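Local coordinates for sister chromatid cohesion protein (Chaetomium thermophilum, PDB 5T8V) that probably helps to load the ring-shaped cohesin complex onto chromatin, this chain being the C-terminal, HEAT-repeat part of the Scc2-type loader, at residues Lys1247-Leu1252 and Ala1284-Val1289; Ala1299-Leu1304 and Thr1382-Leu1387. One frame throughout, in Å; residues are numbered along the deposited sequence.

Contact 1. Residues Lys1247-Leu1252 and Ala1284-Val1289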
loop_
_atom_site.group_PDB
_atom_site.type_symbol
_atom_site.label_atom_id
_atom_site.label_comp_id
_atom_site.label_asym_id
_atom_site.label_seq_id
_atom_site.Cartn_x
_atom_site.Cartn_y
_atom_site.Cartn_z
ATOM N N LYS A 1247 -28.411 -25.727 -19.503
ATOM C CA LYS A 1247 -28.760 -27.124 -19.731
ATOM C C LYS A 1247 -27.659 -28.053 -19.239
ATOM O O LYS A 1247 -27.942 -29.106 -18.657
ATOM C CB LYS A 1247 -29.045 -27.366 -21.214
ATOM C CG LYS A 1247 -29.594 -28.757 -21.522
ATOM C CD LYS A 1247 -30.911 -29.023 -20.795
ATOM C CE LYS A 1247 -31.493 -30.378 -21.156
ATOM N NZ LYS A 1247 -30.613 -31.500 -20.721
ATOM N N PHE A 1248 -26.396 -27.676 -19.452
ATOM C CA PHE A 1248 -25.296 -28.491 -18.949
ATOM C C PHE A 1248 -25.488 -28.776 -17.465
ATOM O O PHE A 1248 -25.523 -29.936 -17.037
ATOM C CB PHE A 1248 -23.956 -27.799 -19.202
ATOM C CG PHE A 1248 -22.791 -28.490 -18.556
ATOM C CD1 PHE A 1248 -22.313 -29.687 -19.059
ATOM C CD2 PHE A 1248 -22.175 -27.942 -17.442
ATOM C CE1 PHE A 1248 -21.243 -30.327 -18.465
ATOM C CE2 PHE A 1248 -21.103 -28.576 -16.844
ATOM C CZ PHE A 1248 -20.637 -29.770 -17.355
ATOM N N LEU A 1249 -25.636 -27.717 -16.667
ATOM C CA LEU A 1249 -25.961 -27.892 -15.256
ATOM C C LEU A 1249 -27.137 -28.844 -15.092
ATOM O O LEU A 1249 -27.057 -29.833 -14.353
ATOM C CB LEU A 1249 -26.269 -26.537 -14.615
ATOM C CG LEU A 1249 -25.128 -25.519 -14.578
ATOM C CD1 LEU A 1249 -25.617 -24.203 -13.994
ATOM C CD2 LEU A 1249 -23.946 -26.053 -13.778
ATOM N N GLU A 1250 -28.237 -28.575 -15.796
ATOM C CA GLU A 1250 -29.390 -29.460 -15.707
ATOM C C GLU A 1250 -28.998 -30.892 -16.040
ATOM O O GLU A 1250 -29.371 -31.829 -15.322
ATOM C CB GLU A 1250 -30.502 -28.968 -16.631
ATOM C CG GLU A 1250 -31.117 -27.652 -16.185
ATOM C CD GLU A 1250 -32.287 -27.228 -17.049
ATOM O OE1 GLU A 1250 -32.399 -27.726 -18.189
ATOM O OE2 GLU A 1250 -33.097 -26.398 -16.585
ATOM N N LYS A 1251 -28.215 -31.084 -17.106
ATOM C CA LYS A 1251 -27.784 -32.431 -17.457
ATOM C C LYS A 1251 -27.036 -33.079 -16.299
ATOM O O LYS A 1251 -27.262 -34.255 -15.986
ATOM C CB LYS A 1251 -26.917 -32.400 -18.718
ATOM C CG LYS A 1251 -26.448 -33.775 -19.202
ATOM C CD LYS A 1251 -27.582 -34.802 -19.283
ATOM C CE LYS A 1251 -28.720 -34.351 -20.197
ATOM N NZ LYS A 1251 -28.302 -34.244 -21.625
ATOM N N LEU A 1252 -26.152 -32.325 -15.638
ATOM C CA LEU A 1252 -25.507 -32.837 -14.434
ATOM C C LEU A 1252 -26.546 -33.386 -13.469
ATOM O O LEU A 1252 -26.464 -34.541 -13.036
ATOM C CB LEU A 1252 -24.682 -31.738 -13.761
ATOM C CG LEU A 1252 -23.276 -31.487 -14.301
ATOM C CD1 LEU A 1252 -22.757 -30.145 -13.811
ATOM C CD2 LEU A 1252 -22.350 -32.608 -13.867
ATOM N N ALA A 1284 -21.798 -27.761 -5.571
ATOM C CA ALA A 1284 -21.621 -26.910 -4.397
ATOM C C ALA A 1284 -20.859 -25.633 -4.740
ATOM O O ALA A 1284 -21.250 -24.533 -4.334
ATOM C CB ALA A 1284 -20.896 -27.685 -3.296
ATOM N N PHE A 1285 -19.769 -25.762 -5.494
ATOM C CA PHE A 1285 -18.914 -24.635 -5.845
ATOM C C PHE A 1285 -18.695 -24.641 -7.349
ATOM O O PHE A 1285 -18.329 -25.673 -7.914
ATOM C CB PHE A 1285 -17.573 -24.720 -5.112
ATOM C CG PHE A 1285 -17.629 -25.525 -3.841
ATOM C CD1 PHE A 1285 -17.955 -24.923 -2.634
ATOM C CD2 PHE A 1285 -17.364 -26.884 -3.854
ATOM C CE1 PHE A 1285 -18.010 -25.665 -1.466
ATOM C CE2 PHE A 1285 -17.417 -27.630 -2.690
ATOM C CZ PHE A 1285 -17.740 -27.019 -1.495
ATOM N N PHE A 1286 -18.919 -23.497 -7.996
ATOM C CA PHE A 1286 -18.802 -23.441 -9.449
ATOM C C PHE A 1286 -18.516 -22.042 -9.985
ATOM O O PHE A 1286 -18.173 -21.889 -11.161
ATOM C CB PHE A 1286 -20.091 -23.965 -10.099
ATOM C CG PHE A 1286 -19.953 -25.308 -10.776
ATOM C CD1 PHE A 1286 -18.795 -25.661 -11.451
ATOM C CD2 PHE A 1286 -21.001 -26.214 -10.744
ATOM C CE1 PHE A 1286 -18.683 -26.895 -12.069
ATOM C CE2 PHE A 1286 -20.895 -27.445 -11.361
ATOM C CZ PHE A 1286 -19.734 -27.786 -12.025
ATOM N N GLU A 1287 -18.657 -21.014 -9.149
ATOM C CA GLU A 1287 -18.535 -19.629 -9.598
ATOM C C GLU A 1287 -19.538 -19.340 -10.718
ATOM O O GLU A 1287 -19.178 -19.003 -11.849
ATOM C CB GLU A 1287 -17.100 -19.318 -10.048
ATOM C CG GLU A 1287 -16.135 -18.992 -8.918
ATOM C CD GLU A 1287 -16.459 -17.678 -8.232
ATOM O OE1 GLU A 1287 -17.460 -17.620 -7.486
ATOM O OE2 GLU A 1287 -15.714 -16.698 -8.444
ATOM N N TYR A 1288 -20.815 -19.486 -10.379
ATOM C CA TYR A 1288 -21.881 -19.198 -11.328
ATOM C C TYR A 1288 -21.862 -17.718 -11.698
ATOM O O TYR A 1288 -21.524 -16.856 -10.884
ATOM C CB TYR A 1288 -23.237 -19.584 -10.735
ATOM C CG TYR A 1288 -23.318 -21.026 -10.284
ATOM C CD1 TYR A 1288 -23.713 -22.027 -11.161
ATOM C CD2 TYR A 1288 -22.996 -21.386 -8.982
ATOM C CE1 TYR A 1288 -23.787 -23.347 -10.753
ATOM C CE2 TYR A 1288 -23.065 -22.701 -8.564
ATOM C CZ TYR A 1288 -23.462 -23.678 -9.453
ATOM O OH TYR A 1288 -23.532 -24.990 -9.041
ATOM N N VAL A 1289 -22.232 -17.427 -12.946
ATOM C CA VAL A 1289 -22.144 -16.075 -13.487
ATOM C C VAL A 1289 -23.507 -15.421 -13.658
ATOM O O VAL A 1289 -23.573 -14.248 -14.051
ATOM C CB VAL A 1289 -21.364 -16.059 -14.818
ATOM C CG1 VAL A 1289 -22.191 -16.644 -15.962
ATOM C CG2 VAL A 1289 -20.869 -14.648 -15.147
#
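In the all-helical C-terminal region of this HEAT-repeat protein, the short connection between helices 1271-1284 and 1291-1319 lays Phe1286 against Leu1249 and Leu1252, and Tyr1288 against Leu1249, of helix 1243-1254. The contact is wholly apolar and buried. Leu1249 is shared between the two rings: its CD1 comes to 3.8 Å from Tyr1288 CE1, at the edge of the phenol and near its plane, while its CD2 lies 4.1 Å from Phe1286 CE2. The forked end of a leucine suits this place, since each methyl can serve a different ring. Its CG stands anti to the carbonyl carbon (chi1 -63°), which carries the fork out from the helix toward the connection. One turn further, Leu1252 meets Phe1286 from the opposite direction, CD1 to CE2 at 4.1 Å, and the two leucine methyls both approach this ring obliquely; a broad, wholly apolar ring suits Phe1286, which has to meet methyls of two successive turns. Within the connection, Phe1286 CB lies over one face of the Tyr1288 ring, toward its rim, and Tyr1288 OH lies at the edge of the Phe1286 ring, in its plane. A tyrosine fits here because its hydroxyl, though buried, is satisfied by a hydrogen bond to Leu1283 O of helix 1271-1284, which ties the connection back to that helix. An alanine in place of Leu1249 is likely to open a gap beside both rings, leaving Phe1286 and Tyr1288 less firmly packed on the helix. Around this contact, Met1234 of helix 1231-1240 touches Leu1249 and Phe1286, Ile1204 of helix 1200-1213 packs on Leu1252, and Leu1297 of helix 1291-1319 reaches both Leu1249 and Tyr1288.

Contact 2. Residues Ala1299-Leu1304 and Thr1382-Leu1387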
loop_
_atom_site.group_PDB
_atom_site.type_symbol
_atom_site.label_atom_id
_atom_site.label_comp_id
_atom_site.label_asym_id
_atom_site.label_seq_id
_atom_site.Cartn_x
_atom_site.Cartn_y
_atom_site.Cartn_z
ATOM N N ALA A 1299 -33.730 -25.383 -9.165
ATOM C CA ALA A 1299 -35.053 -25.806 -9.607
ATOM C C ALA A 1299 -35.024 -27.250 -10.092
ATOM O O ALA A 1299 -35.925 -28.038 -9.780
ATOM C CB ALA A 1299 -35.560 -24.877 -10.710
ATOM N N ALA A 1300 -33.987 -27.617 -10.847
ATOM C CA ALA A 1300 -33.872 -28.990 -11.326
ATOM C C ALA A 1300 -33.577 -29.951 -10.182
ATOM O O ALA A 1300 -34.046 -31.095 -10.189
ATOM C CB ALA A 1300 -32.785 -29.081 -12.396
ATOM N N MET A 1301 -32.799 -29.508 -9.191
ATOM C CA MET A 1301 -32.499 -30.364 -8.048
ATOM C C MET A 1301 -33.739 -30.590 -7.192
ATOM O O MET A 1301 -34.016 -31.720 -6.774
ATOM C CB MET A 1301 -31.370 -29.752 -7.217
ATOM C CG MET A 1301 -30.035 -29.683 -7.947
ATOM S SD MET A 1301 -28.649 -29.238 -6.877
ATOM C CE MET A 1301 -29.060 -27.552 -6.449
ATOM N N GLU A 1302 -34.501 -29.528 -6.922
ATOM C CA GLU A 1302 -35.764 -29.688 -6.208
ATOM C C GLU A 1302 -36.727 -30.573 -6.990
ATOM O O GLU A 1302 -37.431 -31.406 -6.407
ATOM C CB GLU A 1302 -36.393 -28.319 -5.942
ATOM C CG GLU A 1302 -35.601 -27.441 -4.988
ATOM C CD GLU A 1302 -36.157 -26.031 -4.899
ATOM O OE1 GLU A 1302 -37.154 -25.739 -5.591
ATOM O OE2 GLU A 1302 -35.595 -25.215 -4.138
ATOM N N ARG A 1303 -36.772 -30.406 -8.313
ATOM C CA ARG A 1303 -37.659 -31.222 -9.136
ATOM C C ARG A 1303 -37.284 -32.697 -9.044
ATOM O O ARG A 1303 -38.144 -33.560 -8.827
ATOM C CB ARG A 1303 -37.611 -30.730 -10.586
ATOM C CG ARG A 1303 -38.597 -31.418 -11.519
ATOM C CD ARG A 1303 -38.802 -30.629 -12.810
ATOM N NE ARG A 1303 -37.542 -30.348 -13.502
ATOM C CZ ARG A 1303 -36.885 -29.190 -13.461
ATOM N NH1 ARG A 1303 -37.353 -28.162 -12.762
ATOM N NH2 ARG A 1303 -35.748 -29.056 -14.132
ATOM N N LEU A 1304 -35.994 -33.005 -9.192
ATOM C CA LEU A 1304 -35.541 -34.389 -9.093
ATOM C C LEU A 1304 -35.838 -34.968 -7.716
ATOM O O LEU A 1304 -36.437 -36.044 -7.595
ATOM C CB LEU A 1304 -34.043 -34.471 -9.394
ATOM C CG LEU A 1304 -33.347 -35.784 -9.020
ATOM C CD1 LEU A 1304 -34.013 -36.976 -9.698
ATOM C CD2 LEU A 1304 -31.870 -35.720 -9.375
ATOM N N THR A 1382 -29.694 -26.474 -0.193
ATOM C CA THR A 1382 -29.776 -25.475 0.866
ATOM C C THR A 1382 -28.507 -24.637 0.922
ATOM O O THR A 1382 -28.568 -23.412 1.095
ATOM C CB THR A 1382 -30.025 -26.152 2.215
ATOM O OG1 THR A 1382 -28.932 -27.026 2.523
ATOM C CG2 THR A 1382 -31.322 -26.950 2.189
ATOM N N TYR A 1383 -27.346 -25.279 0.770
ATOM C CA TYR A 1383 -26.089 -24.538 0.794
ATOM C C TYR A 1383 -26.065 -23.456 -0.279
ATOM O O TYR A 1383 -25.523 -22.368 -0.059
ATOM C CB TYR A 1383 -24.910 -25.490 0.613
ATOM C CG TYR A 1383 -23.593 -24.776 0.409
ATOM C CD1 TYR A 1383 -22.950 -24.148 1.467
ATOM C CD2 TYR A 1383 -22.995 -24.727 -0.843
ATOM C CE1 TYR A 1383 -21.747 -23.491 1.286
ATOM C CE2 TYR A 1383 -21.792 -24.075 -1.035
ATOM C CZ TYR A 1383 -21.172 -23.458 0.032
ATOM O OH TYR A 1383 -19.974 -22.805 -0.154
ATOM N N LEU A 1384 -26.643 -23.735 -1.449
ATOM C CA LEU A 1384 -26.695 -22.730 -2.506
ATOM C C LEU A 1384 -27.731 -21.659 -2.195
ATOM O O LEU A 1384 -27.480 -20.465 -2.399
ATOM C CB LEU A 1384 -27.001 -23.391 -3.850
ATOM C CG LEU A 1384 -25.975 -24.374 -4.421
ATOM C CD1 LEU A 1384 -26.402 -24.823 -5.813
ATOM C CD2 LEU A 1384 -24.576 -23.778 -4.459
ATOM N N ARG A 1385 -28.904 -22.065 -1.704
ATOM C CA ARG A 1385 -29.951 -21.100 -1.387
ATOM C C ARG A 1385 -29.464 -20.080 -0.366
ATOM O O ARG A 1385 -29.786 -18.891 -0.466
ATOM C CB ARG A 1385 -31.192 -21.828 -0.869
ATOM C CG ARG A 1385 -31.775 -22.839 -1.848
ATOM C CD ARG A 1385 -32.563 -22.171 -2.960
ATOM N NE ARG A 1385 -33.902 -21.779 -2.526
ATOM C CZ ARG A 1385 -34.835 -21.279 -3.331
ATOM N NH1 ARG A 1385 -36.025 -20.955 -2.844
ATOM N NH2 ARG A 1385 -34.583 -21.104 -4.622
ATOM N N ARG A 1386 -28.684 -20.524 0.622
ATOM C CA ARG A 1386 -28.149 -19.594 1.609
ATOM C C ARG A 1386 -26.874 -18.915 1.121
ATOM O O ARG A 1386 -26.572 -17.797 1.551
ATOM C CB ARG A 1386 -27.881 -20.320 2.929
ATOM C CG ARG A 1386 -27.343 -19.410 4.028
ATOM C CD ARG A 1386 -28.117 -19.562 5.330
ATOM N NE ARG A 1386 -27.775 -18.514 6.288
ATOM C CZ ARG A 1386 -28.351 -18.363 7.477
ATOM N NH1 ARG A 1386 -29.309 -19.192 7.869
ATOM N NH2 ARG A 1386 -27.969 -17.377 8.277
ATOM N N LEU A 1387 -26.126 -19.563 0.227
ATOM C CA LEU A 1387 -24.876 -18.991 -0.261
ATOM C C LEU A 1387 -25.100 -17.813 -1.198
ATOM O O LEU A 1387 -24.162 -17.046 -1.442
ATOM C CB LEU A 1387 -24.050 -20.067 -0.972
ATOM C CG LEU A 1387 -22.759 -19.606 -1.657
ATOM C CD1 LEU A 1387 -21.808 -18.981 -0.649
ATOM C CD2 LEU A 1387 -22.088 -20.763 -2.373
#
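Leu1384 comes first along 1382-1387 in facing helix 1291-1319, and its CD1 lies 3.9 Å from Met1301 CE. The two side chains cross at about a right angle and meet methyl to methyl at their ends. The methionine chain runs out and then bends at its thioether (chi3 -67°), which turns CE to the leucine; a long, flexible, apolar chain suits the spacing of two segments whose nearest CA atoms, those of Glu1302 and Thr1382, are 10.2 Å apart. Ile1294 and Val1298 of helix 1291-1319 also touch Leu1384, which is buried. Next comes Arg1385, on the more open side of the interface. Its chain bends at chi2 and chi3 and brings one guanidinium face to Glu1302, whose OE2 stands 4.0 Å above the plane, over its centre, and 4.1 Å from Arg1385 CZ. Carboxylate and guanidinium planes are 71° apart and no N-H points at the oxygen, so the attraction is one of charge alone. The same OE2 forms its salt bridge with Arg1381, one turn earlier on helix 1364-1387; the carboxylate thus has two arginines close by, which would probably favour its ionised form. An apolar centre with charged side chains at its margin is the usual pattern of helix-helix packing, here joining helices 1291-1319 and 1364-1387 in the all-helical C-terminal part of the protein.

Contact 1 precedes contact 2 along the chain, and their centres lie about 11 Å apart. Helix 1291-1319 joins them: it starts just after the connection used in contact 1 and supplies the first segment of contact 2. They also touch directly, for Ala1284 O packs against Leu1384 CD2 and Tyr1383 CE2, each at 3.4 Å. Helix 1243-1254 takes part on both sides too, since its Val1253 touches Met1301. The two contacts therefore belong to one continuous packing of helices 1243-1254, 1271-1284, 1291-1319 and 1364-1387. Through it, helices well separated in sequence are gathered into the C-terminal end of the putative cohesin loader.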